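Local structure of Lmo2125 protein (Listeria monocytogenes serovar 1/2a, 5TU0) at residues T154-D162 / M214-I224; F223-G231 / S242-Y253. The protein binds maltose and probably delivers it, as a lipid-anchored solute-binding protein, to a membrane transporter for sugar uptake. The protein carries 2 engineered substitutions. All coordinates share one frame; numbering follows the deposited sequence.

Contact 1 (T154-D162 / M214-I224); sequences TGFLAKWTD and MQDNKSADDFI
Helix 217-229 and the 3-10 turn that leads into it, 214-215, pack against a strand and the turn that follows it, a largely apolar and buried contact in one lobe of the binding protein, with Leu157, Lys159 and Thr161 meeting Ile224, Ala220 and Asn217 in turn. Leu157 enters from the strand: its CD2 lies 3.9 Å from Met214 SD, and its CB rests near CG1 of Ile224. Bent at both chi2 and chi3, the Met214 chain curls back and brings its methyl CE to 3.1 Å from Ala158 O. Ile224 CD1 reaches the backbone at Lys159 N, 3.6 Å away. Strand 156-157 pairs in parallel with strand 235-238 in the mixed sheet of this alpha/beta fold of the periplasmic binding protein clan, and Leu157 and Ile224 both touch Ile236. Lys159 stretches out over the helix, CG against Ala220 CB and CE 3.6 Å from Asn217 ND2, before NZ pairs with Asp162 OD2 at 2.9 Å on the anti lone pair. Asn217 ND2 gives a nearly straight bond (178°) to Thr161 OG1 at 2.7 Å, the oxygen lying in the amide plane. With chi1 at 51°, OG1 sits between the backbone N and carbonyl carbon and also meets a water, which donates to Met214 O. Asp162, its side chain's nearest atom about 4 Å from a bound glucose unit, N-caps helix 163-172 through OD1 to Tyr164 N.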
loop_
_atom_site.group_PDB
_atom_site.type_symbol
_atom_site.label_atom_id
_atom_site.label_comp_id
_atom_site.label_asym_id
_atom_site.label_seq_id
_atom_site.Cartn_x
_atom_site.Cartn_y
_atom_site.Cartn_z
ATOM N N THR A 154 -22.471 -5.752 11.776
ATOM C CA THR A 154 -21.064 -5.371 11.698
ATOM C C THR A 154 -20.139 -6.580 11.672
ATOM O O THR A 154 -18.952 -6.445 12.000
ATOM C CB THR A 154 -20.669 -4.450 12.892
ATOM O OG1 THR A 154 -20.956 -5.111 14.145
ATOM C CG2 THR A 154 -21.428 -3.128 12.825
ATOM N N GLY A 155 -20.669 -7.746 11.283
ATOM C CA GLY A 155 -19.883 -8.985 11.206
ATOM C C GLY A 155 -18.599 -8.771 10.425
ATOM O O GLY A 155 -17.501 -9.126 10.886
ATOM N N PHE A 156 -18.753 -8.177 9.252
ATOM C CA PHE A 156 -17.631 -7.817 8.378
ATOM C C PHE A 156 -17.758 -6.341 8.019
ATOM O O PHE A 156 -18.862 -5.877 7.700
ATOM C CB PHE A 156 -17.638 -8.660 7.100
ATOM C CG PHE A 156 -16.762 -8.104 6.007
ATOM C CD1 PHE A 156 -15.392 -8.171 6.109
ATOM C CD2 PHE A 156 -17.317 -7.503 4.880
ATOM C CE1 PHE A 156 -14.575 -7.643 5.110
ATOM C CE2 PHE A 156 -16.504 -6.988 3.871
ATOM C CZ PHE A 156 -15.141 -7.057 3.991
ATOM N N LEU A 157 -16.637 -5.609 8.064
ATOM C CA LEU A 157 -16.633 -4.200 7.670
ATOM C C LEU A 157 -15.443 -3.913 6.789
ATOM O O LEU A 157 -14.372 -4.474 7.006
ATOM C CB LEU A 157 -16.542 -3.279 8.887
ATOM C CG LEU A 157 -17.646 -3.365 9.945
ATOM C CD1 LEU A 157 -17.254 -2.558 11.176
ATOM C CD2 LEU A 157 -18.980 -2.905 9.379
ATOM N N ALA A 158 -15.638 -3.040 5.809
ATOM C CA ALA A 158 -14.537 -2.554 4.938
ATOM C C ALA A 158 -14.827 -1.101 4.566
ATOM O O ALA A 158 -15.966 -0.753 4.251
ATOM C CB ALA A 158 -14.398 -3.412 3.700
ATOM N N LYS A 159 -13.795 -0.256 4.598
ATOM C CA LYS A 159 -13.955 1.168 4.302
ATOM C C LYS A 159 -14.085 1.399 2.790
ATOM O O LYS A 159 -13.248 2.088 2.156
ATOM C CB LYS A 159 -12.767 1.944 4.878
ATOM C CG LYS A 159 -12.972 3.447 4.955
ATOM C CD LYS A 159 -11.657 4.183 5.179
ATOM C CE LYS A 159 -11.861 5.688 5.163
ATOM N NZ LYS A 159 -10.566 6.421 5.111
ATOM N N TRP A 160 -15.150 0.866 2.210
ATOM C CA TRP A 160 -15.307 0.950 0.775
ATOM C C TRP A 160 -15.620 2.331 0.171
ATOM O O TRP A 160 -15.587 2.466 -1.051
ATOM C CB TRP A 160 -16.233 -0.145 0.228
ATOM C CG TRP A 160 -15.613 -1.539 0.223
ATOM C CD1 TRP A 160 -14.276 -1.863 0.167
ATOM C CD2 TRP A 160 -16.318 -2.778 0.108
ATOM N NE1 TRP A 160 -14.116 -3.222 0.098
ATOM C CE2 TRP A 160 -15.355 -3.808 0.055
ATOM C CE3 TRP A 160 -17.672 -3.116 0.077
ATOM C CZ2 TRP A 160 -15.709 -5.159 -0.022
ATOM C CZ3 TRP A 160 -18.022 -4.448 0.012
ATOM C CH2 TRP A 160 -17.045 -5.455 -0.042
ATOM N N THR A 161 -15.866 3.347 1.000
ATOM C CA THR A 161 -16.023 4.713 0.479
ATOM C C THR A 161 -14.654 5.256 0.056
ATOM O O THR A 161 -14.573 6.215 -0.703
ATOM C CB THR A 161 -16.631 5.691 1.496
ATOM O OG1 THR A 161 -15.911 5.619 2.735
ATOM C CG2 THR A 161 -18.088 5.355 1.744
ATOM N N ASP A 162 -13.591 4.651 0.589
ATOM C CA ASP A 162 -12.218 5.044 0.299
ATOM C C ASP A 162 -11.727 4.184 -0.879
ATOM O O ASP A 162 -11.601 2.956 -0.764
ATOM C CB ASP A 162 -11.364 4.836 1.561
ATOM C CG ASP A 162 -9.950 5.400 1.440
ATOM O OD1 ASP A 162 -9.362 5.372 0.346
ATOM O OD2 ASP A 162 -9.406 5.822 2.484
ATOM N N MET A 214 -21.219 3.697 7.825
ATOM C CA MET A 214 -20.219 3.199 6.864
ATOM C C MET A 214 -20.138 4.040 5.564
ATOM O O MET A 214 -19.125 3.979 4.830
ATOM C CB MET A 214 -20.465 1.712 6.536
ATOM C CG MET A 214 -20.162 0.777 7.687
ATOM S SD MET A 214 -18.414 0.734 8.126
ATOM C CE MET A 214 -17.775 -0.129 6.704
ATOM N N GLN A 215 -21.181 4.824 5.297
ATOM C CA GLN A 215 -21.241 5.682 4.105
ATOM C C GLN A 215 -20.578 7.054 4.263
ATOM O O GLN A 215 -20.371 7.738 3.260
ATOM C CB GLN A 215 -22.694 5.880 3.683
ATOM C CG GLN A 215 -23.369 4.573 3.304
ATOM C CD GLN A 215 -24.849 4.726 3.041
ATOM O OE1 GLN A 215 -25.303 5.757 2.550
ATOM N NE2 GLN A 215 -25.616 3.684 3.363
ATOM N N ASP A 216 -20.270 7.459 5.501
ATOM C CA ASP A 216 -19.646 8.760 5.790
ATOM C C ASP A 216 -18.139 8.572 5.749
ATOM O O ASP A 216 -17.520 8.196 6.741
ATOM C CB ASP A 216 -20.116 9.284 7.157
ATOM C CG ASP A 216 -19.692 10.726 7.435
ATOM O OD1 ASP A 216 -19.318 11.458 6.511
ATOM O OD2 ASP A 216 -19.772 11.133 8.607
ATOM N N ASN A 217 -17.548 8.843 4.594
ATOM C CA ASN A 217 -16.116 8.618 4.423
ATOM C C ASN A 217 -15.259 9.325 5.469
ATOM O O ASN A 217 -14.270 8.772 5.926
ATOM C CB ASN A 217 -15.643 9.039 3.044
ATOM C CG ASN A 217 -14.192 8.670 2.802
ATOM O OD1 ASN A 217 -13.320 9.540 2.778
ATOM N ND2 ASN A 217 -13.917 7.386 2.693
ATOM N N LYS A 218 -15.653 10.531 5.859
ATOM C CA LYS A 218 -14.866 11.317 6.814
ATOM C C LYS A 218 -14.655 10.622 8.173
ATOM O O LYS A 218 -13.606 10.783 8.794
ATOM C CB LYS A 218 -15.518 12.689 7.021
ATOM C CG LYS A 218 -14.723 13.637 7.907
ATOM C CD LYS A 218 -15.376 15.012 8.019
ATOM C CE LYS A 218 -14.501 15.944 8.853
ATOM N NZ LYS A 218 -15.018 17.338 8.934
ATOM N N SER A 219 -15.638 9.841 8.614
ATOM C CA SER A 219 -15.585 9.190 9.933
ATOM C C SER A 219 -15.651 7.655 9.908
ATOM O O SER A 219 -15.614 7.022 10.967
ATOM C CB SER A 219 -16.749 9.702 10.771
ATOM O OG SER A 219 -17.971 9.357 10.154
ATOM N N ALA A 220 -15.743 7.060 8.716
ATOM C CA ALA A 220 -15.864 5.596 8.600
ATOM C C ALA A 220 -14.677 4.811 9.198
ATOM O O ALA A 220 -14.884 3.756 9.804
ATOM C CB ALA A 220 -16.090 5.195 7.151
ATOM N N ASP A 221 -13.444 5.297 9.029
ATOM C CA ASP A 221 -12.313 4.566 9.607
ATOM C C ASP A 221 -12.421 4.547 11.135
ATOM O O ASP A 221 -12.185 3.505 11.758
ATOM C CB ASP A 221 -10.952 5.125 9.192
ATOM C CG ASP A 221 -9.810 4.201 9.610
ATOM O OD1 ASP A 221 -9.678 3.109 9.007
ATOM O OD2 ASP A 221 -9.072 4.547 10.551
ATOM N N ASP A 222 -12.786 5.679 11.744
ATOM C CA ASP A 222 -12.945 5.733 13.206
ATOM C C ASP A 222 -13.993 4.719 13.662
ATOM O O ASP A 222 -13.800 4.013 14.654
ATOM C CB ASP A 222 -13.357 7.128 13.703
ATOM C CG ASP A 222 -12.193 8.132 13.745
ATOM O OD1 ASP A 222 -11.028 7.784 13.445
ATOM O OD2 ASP A 222 -12.458 9.297 14.101
ATOM N N PHE A 223 -15.095 4.655 12.924
ATOM C CA PHE A 223 -16.176 3.733 13.228
ATOM C C PHE A 223 -15.686 2.295 13.143
ATOM O O PHE A 223 -15.888 1.502 14.048
ATOM C CB PHE A 223 -17.327 3.947 12.236
ATOM C CG PHE A 223 -18.468 2.994 12.415
ATOM C CD1 PHE A 223 -19.472 3.262 13.331
ATOM C CD2 PHE A 223 -18.550 1.832 11.651
ATOM C CE1 PHE A 223 -20.532 2.377 13.494
ATOM C CE2 PHE A 223 -19.609 0.942 11.815
ATOM C CZ PHE A 223 -20.595 1.217 12.741
ATOM N N ILE A 224 -15.049 1.965 12.032
ATOM C CA ILE A 224 -14.547 0.622 11.805
ATOM C C ILE A 224 -13.528 0.179 12.869
ATOM O O ILE A 224 -13.624 -0.940 13.359
ATOM C CB ILE A 224 -13.969 0.490 10.382
ATOM C CG1 ILE A 224 -15.089 0.627 9.345
ATOM C CG2 ILE A 224 -13.271 -0.853 10.181
ATOM C CD1 ILE A 224 -14.570 0.843 7.937
HETATM O O HOH W 1 -16.609 3.332 4.111
#

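Contact 2 (F223-G231 / S242-Y253); sequences FIQDQFVKG and SAANYKEAKINY
Gln225 opens the contact from helix 217-229, its bent side chain approaching the phenol end of Tyr246 at the ring edge, with the amide and ring planes nearly coplanar. One turn on, Phe228 makes the central contact. Its CG stands anti to the backbone N, which carries the ring out to Tyr246, and the two meet as a T-shaped pair: the edge of Phe228 points at the face of Tyr246, with centroids 4.9 Å apart and planes at 66°. Phe228 CD2 is 3.7 Å from Tyr246 CE1, off toward the rim, while Ser242 O sits over the centre of the opposite face, so the tyrosine ring is held between a ring edge and a carbonyl. Farther round Phe228, CZ touches Tyr253 CB at 4.2 Å. Val229 spreads its two methyls: CG2 lies at the edge of the Tyr246 ring, 3.9 Å from CD1, and CG1 meets Ala249 CB at 3.6 Å. Ile251 CD1 lies 3.3 Å from Val229 O at the C-terminal end of the helix. Both helices finish in Schellman motifs, with Gly231 and Lys250 at positive phi. Segments 223-229 and 243-248 cross at -39°; the chain between their helices runs through strand 235-238 and carries Trp241 of the sugar pocket. Phe228 and Tyr246 both touch Ile236 of that strand, in the mixed sheet of this family's alpha/beta fold.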
loop_
_atom_site.group_PDB
_atom_site.type_symbol
_atom_site.label_atom_id
_atom_site.label_comp_id
_atom_site.label_asym_id
_atom_site.label_seq_id
_atom_site.Cartn_x
_atom_site.Cartn_y
_atom_site.Cartn_z
ATOM N N PHE A 223 -15.095 4.655 12.924
ATOM C CA PHE A 223 -16.176 3.733 13.228
ATOM C C PHE A 223 -15.686 2.295 13.143
ATOM O O PHE A 223 -15.888 1.502 14.048
ATOM C CB PHE A 223 -17.327 3.947 12.236
ATOM C CG PHE A 223 -18.468 2.994 12.415
ATOM C CD1 PHE A 223 -19.472 3.262 13.331
ATOM C CD2 PHE A 223 -18.550 1.832 11.651
ATOM C CE1 PHE A 223 -20.532 2.377 13.494
ATOM C CE2 PHE A 223 -19.609 0.942 11.815
ATOM C CZ PHE A 223 -20.595 1.217 12.741
ATOM N N ILE A 224 -15.049 1.965 12.032
ATOM C CA ILE A 224 -14.547 0.622 11.805
ATOM C C ILE A 224 -13.528 0.179 12.869
ATOM O O ILE A 224 -13.624 -0.940 13.359
ATOM C CB ILE A 224 -13.969 0.490 10.382
ATOM C CG1 ILE A 224 -15.089 0.627 9.345
ATOM C CG2 ILE A 224 -13.271 -0.853 10.181
ATOM C CD1 ILE A 224 -14.570 0.843 7.937
ATOM N N GLN A 225 -12.564 1.039 13.216
ATOM C CA GLN A 225 -11.542 0.688 14.213
ATOM C C GLN A 225 -12.157 0.518 15.593
ATOM O O GLN A 225 -11.761 -0.363 16.362
ATOM C CB GLN A 225 -10.432 1.745 14.284
ATOM C CG GLN A 225 -9.726 1.998 12.962
ATOM C CD GLN A 225 -9.255 0.741 12.283
ATOM O OE1 GLN A 225 -9.476 0.548 11.080
ATOM N NE2 GLN A 225 -8.632 -0.137 13.041
ATOM N N ASP A 226 -13.118 1.383 15.900
ATOM C CA ASP A 226 -13.812 1.345 17.170
ATOM C C ASP A 226 -14.555 0.002 17.312
ATOM O O ASP A 226 -14.490 -0.627 18.373
ATOM C CB ASP A 226 -14.777 2.538 17.282
ATOM C CG ASP A 226 -15.443 2.636 18.644
ATOM O OD1 ASP A 226 -14.722 2.832 19.653
ATOM O OD2 ASP A 226 -16.693 2.566 18.697
ATOM N N GLN A 227 -15.243 -0.440 16.251
ATOM C CA GLN A 227 -15.988 -1.722 16.296
ATOM C C GLN A 227 -15.060 -2.933 16.453
ATOM O O GLN A 227 -15.321 -3.839 17.259
ATOM C CB GLN A 227 -16.869 -1.903 15.055
ATOM C CG GLN A 227 -17.968 -0.854 14.906
ATOM C CD GLN A 227 -19.038 -0.944 15.984
ATOM O OE1 GLN A 227 -19.325 0.042 16.674
ATOM N NE2 GLN A 227 -19.628 -2.115 16.136
ATOM N N PHE A 228 -13.978 -2.964 15.689
ATOM C CA PHE A 228 -13.060 -4.087 15.791
ATOM C C PHE A 228 -12.343 -4.133 17.158
ATOM O O PHE A 228 -12.289 -5.189 17.803
ATOM C CB PHE A 228 -12.045 -4.059 14.653
ATOM C CG PHE A 228 -11.231 -5.307 14.557
ATOM C CD1 PHE A 228 -11.806 -6.483 14.130
ATOM C CD2 PHE A 228 -9.878 -5.309 14.895
ATOM C CE1 PHE A 228 -11.066 -7.645 14.046
ATOM C CE2 PHE A 228 -9.123 -6.473 14.801
ATOM C CZ PHE A 228 -9.717 -7.640 14.371
ATOM N N VAL A 229 -11.820 -2.987 17.603
ATOM C CA VAL A 229 -11.086 -2.892 18.887
ATOM C C VAL A 229 -11.983 -3.156 20.102
ATOM O O VAL A 229 -11.487 -3.539 21.171
ATOM C CB VAL A 229 -10.316 -1.544 19.018
ATOM C CG1 VAL A 229 -9.709 -1.368 20.397
ATOM C CG2 VAL A 229 -9.211 -1.474 17.975
ATOM N N LYS A 230 -13.295 -2.987 19.946
ATOM C CA LYS A 230 -14.219 -3.263 21.046
ATOM C C LYS A 230 -14.893 -4.625 20.949
ATOM O O LYS A 230 -15.813 -4.915 21.716
ATOM C CB LYS A 230 -15.251 -2.135 21.175
ATOM C CG LYS A 230 -14.617 -0.861 21.692
ATOM C CD LYS A 230 -15.598 0.287 21.780
ATOM C CE LYS A 230 -14.933 1.485 22.434
ATOM N NZ LYS A 230 -15.829 2.672 22.417
ATOM N N GLY A 231 -14.424 -5.474 20.035
ATOM C CA GLY A 231 -14.985 -6.822 19.899
ATOM C C GLY A 231 -16.389 -6.905 19.302
ATOM O O GLY A 231 -17.114 -7.856 19.577
ATOM N N SER A 242 -2.061 -1.105 10.975
ATOM C CA SER A 242 -3.010 -1.152 12.096
ATOM C C SER A 242 -2.730 -2.234 13.165
ATOM O O SER A 242 -3.274 -2.162 14.269
ATOM C CB SER A 242 -4.426 -1.374 11.572
ATOM O OG SER A 242 -4.803 -0.348 10.689
ATOM N N ALA A 243 -1.927 -3.242 12.826
ATOM C CA ALA A 243 -1.652 -4.358 13.752
ATOM C C ALA A 243 -1.157 -3.880 15.124
ATOM O O ALA A 243 -1.666 -4.328 16.155
ATOM C CB ALA A 243 -0.661 -5.332 13.134
ATOM N N ALA A 244 -0.199 -2.957 15.125
ATOM C CA ALA A 244 0.342 -2.388 16.364
ATOM C C ALA A 244 -0.777 -1.938 17.314
ATOM O O ALA A 244 -0.709 -2.208 18.509
ATOM C CB ALA A 244 1.277 -1.221 16.053
ATOM N N ASN A 245 -1.800 -1.266 16.778
ATOM C CA ASN A 245 -2.955 -0.814 17.582
ATOM C C ASN A 245 -3.746 -1.965 18.169
ATOM O O ASN A 245 -4.236 -1.876 19.295
ATOM C CB ASN A 245 -3.928 0.031 16.744
ATOM C CG ASN A 245 -3.321 1.328 16.267
ATOM O OD1 ASN A 245 -2.427 1.872 16.897
ATOM N ND2 ASN A 245 -3.822 1.843 15.153
ATOM N N TYR A 246 -3.911 -3.038 17.404
ATOM C CA TYR A 246 -4.672 -4.182 17.908
ATOM C C TYR A 246 -3.868 -4.906 18.982
ATOM O O TYR A 246 -4.447 -5.470 19.895
ATOM C CB TYR A 246 -5.094 -5.130 16.778
ATOM C CG TYR A 246 -5.744 -4.428 15.595
ATOM C CD1 TYR A 246 -6.594 -3.341 15.782
ATOM C CD2 TYR A 246 -5.547 -4.890 14.299
ATOM C CE1 TYR A 246 -7.188 -2.704 14.714
ATOM C CE2 TYR A 246 -6.145 -4.258 13.215
ATOM C CZ TYR A 246 -6.966 -3.167 13.432
ATOM O OH TYR A 246 -7.561 -2.531 12.374
ATOM N N LYS A 247 -2.536 -4.893 18.851
ATOM C CA LYS A 247 -1.645 -5.477 19.876
ATOM C C LYS A 247 -1.728 -4.654 21.164
ATOM O O LYS A 247 -1.809 -5.219 22.255
ATOM C CB LYS A 247 -0.193 -5.560 19.387
ATOM C CG LYS A 247 0.012 -6.596 18.296
ATOM C CD LYS A 247 1.468 -6.762 17.867
ATOM C CE LYS A 247 1.975 -5.556 17.106
ATOM N NZ LYS A 247 3.337 -5.782 16.548
ATOM N N GLU A 248 -1.726 -3.326 21.027
ATOM C CA GLU A 248 -1.868 -2.411 22.179
ATOM C C GLU A 248 -3.199 -2.613 22.911
ATOM O O GLU A 248 -3.250 -2.550 24.137
ATOM C CB GLU A 248 -1.777 -0.946 21.733
ATOM C CG GLU A 248 -0.389 -0.462 21.322
ATOM C CD GLU A 248 0.556 -0.224 22.496
ATOM O OE1 GLU A 248 0.249 -0.650 23.637
ATOM O OE2 GLU A 248 1.623 0.400 22.270
ATOM N N ALA A 249 -4.266 -2.851 22.151
ATOM C CA ALA A 249 -5.602 -3.063 22.721
ATOM C C ALA A 249 -5.846 -4.516 23.181
ATOM O O ALA A 249 -6.950 -4.857 23.604
ATOM C CB ALA A 249 -6.666 -2.633 21.724
ATOM N N LYS A 250 -4.817 -5.363 23.088
ATOM C CA LYS A 250 -4.891 -6.770 23.542
ATOM C C LYS A 250 -5.981 -7.664 22.882
ATOM O O LYS A 250 -6.425 -8.652 23.467
ATOM C CB LYS A 250 -4.976 -6.839 25.080
ATOM C CG LYS A 250 -3.691 -6.444 25.781
ATOM C CD LYS A 250 -3.848 -6.543 27.291
ATOM C CE LYS A 250 -2.504 -6.583 28.000
ATOM N NZ LYS A 250 -1.653 -5.405 27.685
ATOM N N ILE A 251 -6.372 -7.322 21.661
ATOM C CA ILE A 251 -7.343 -8.106 20.906
ATOM C C ILE A 251 -6.651 -9.376 20.452
ATOM O O ILE A 251 -5.529 -9.325 19.944
ATOM C CB ILE A 251 -7.844 -7.319 19.659
ATOM C CG1 ILE A 251 -8.683 -6.108 20.077
ATOM C CG2 ILE A 251 -8.670 -8.198 18.724
ATOM C CD1 ILE A 251 -10.008 -6.465 20.734
ATOM N N ASN A 252 -7.300 -10.519 20.647
ATOM C CA ASN A 252 -6.740 -11.798 20.203
ATOM C C ASN A 252 -7.007 -11.887 18.696
ATOM O O ASN A 252 -7.829 -12.694 18.240
ATOM C CB ASN A 252 -7.389 -12.962 20.968
ATOM C CG ASN A 252 -6.800 -14.311 20.600
ATOM O OD1 ASN A 252 -5.726 -14.400 19.999
ATOM N ND2 ASN A 252 -7.503 -15.375 20.967
ATOM N N TYR A 253 -6.306 -11.052 17.929
ATOM C CA TYR A 253 -6.545 -10.964 16.488
ATOM C C TYR A 253 -5.748 -11.983 15.692
ATOM O O TYR A 253 -4.700 -12.470 16.117
ATOM C CB TYR A 253 -6.263 -9.531 15.952
ATOM C CG TYR A 253 -4.794 -9.155 15.874
ATOM C CD1 TYR A 253 -4.047 -9.425 14.737
ATOM C CD2 TYR A 253 -4.157 -8.560 16.947
ATOM C CE1 TYR A 253 -2.700 -9.102 14.670
ATOM C CE2 TYR A 253 -2.815 -8.236 16.902
ATOM C CZ TYR A 253 -2.089 -8.506 15.767
ATOM O OH TYR A 253 -0.758 -8.180 15.736
#

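Helix 217-229 serves both contacts: its first turns pack on 154-162 in contact 1, its last turns on 242-253 in contact 2; Phe223 and Ile224 fall in both segment pairs but, of the two, pack only in contact 1. Contact 1 is the more buried; contact 2 is only partly so and is partly exposed at Val229 and Ala249. Their chemistry differs accordingly. Contact 1 mixes aliphatic packing with a direct hydrogen bond, a water bridge and the flank of a lysine, whereas contact 2 rests on an aromatic pair and methyl groups. They join where Leu157 CD1 lies 4.0 Å from Gln227 CB, and Ile236 of strand 235-238 touches side chains of both.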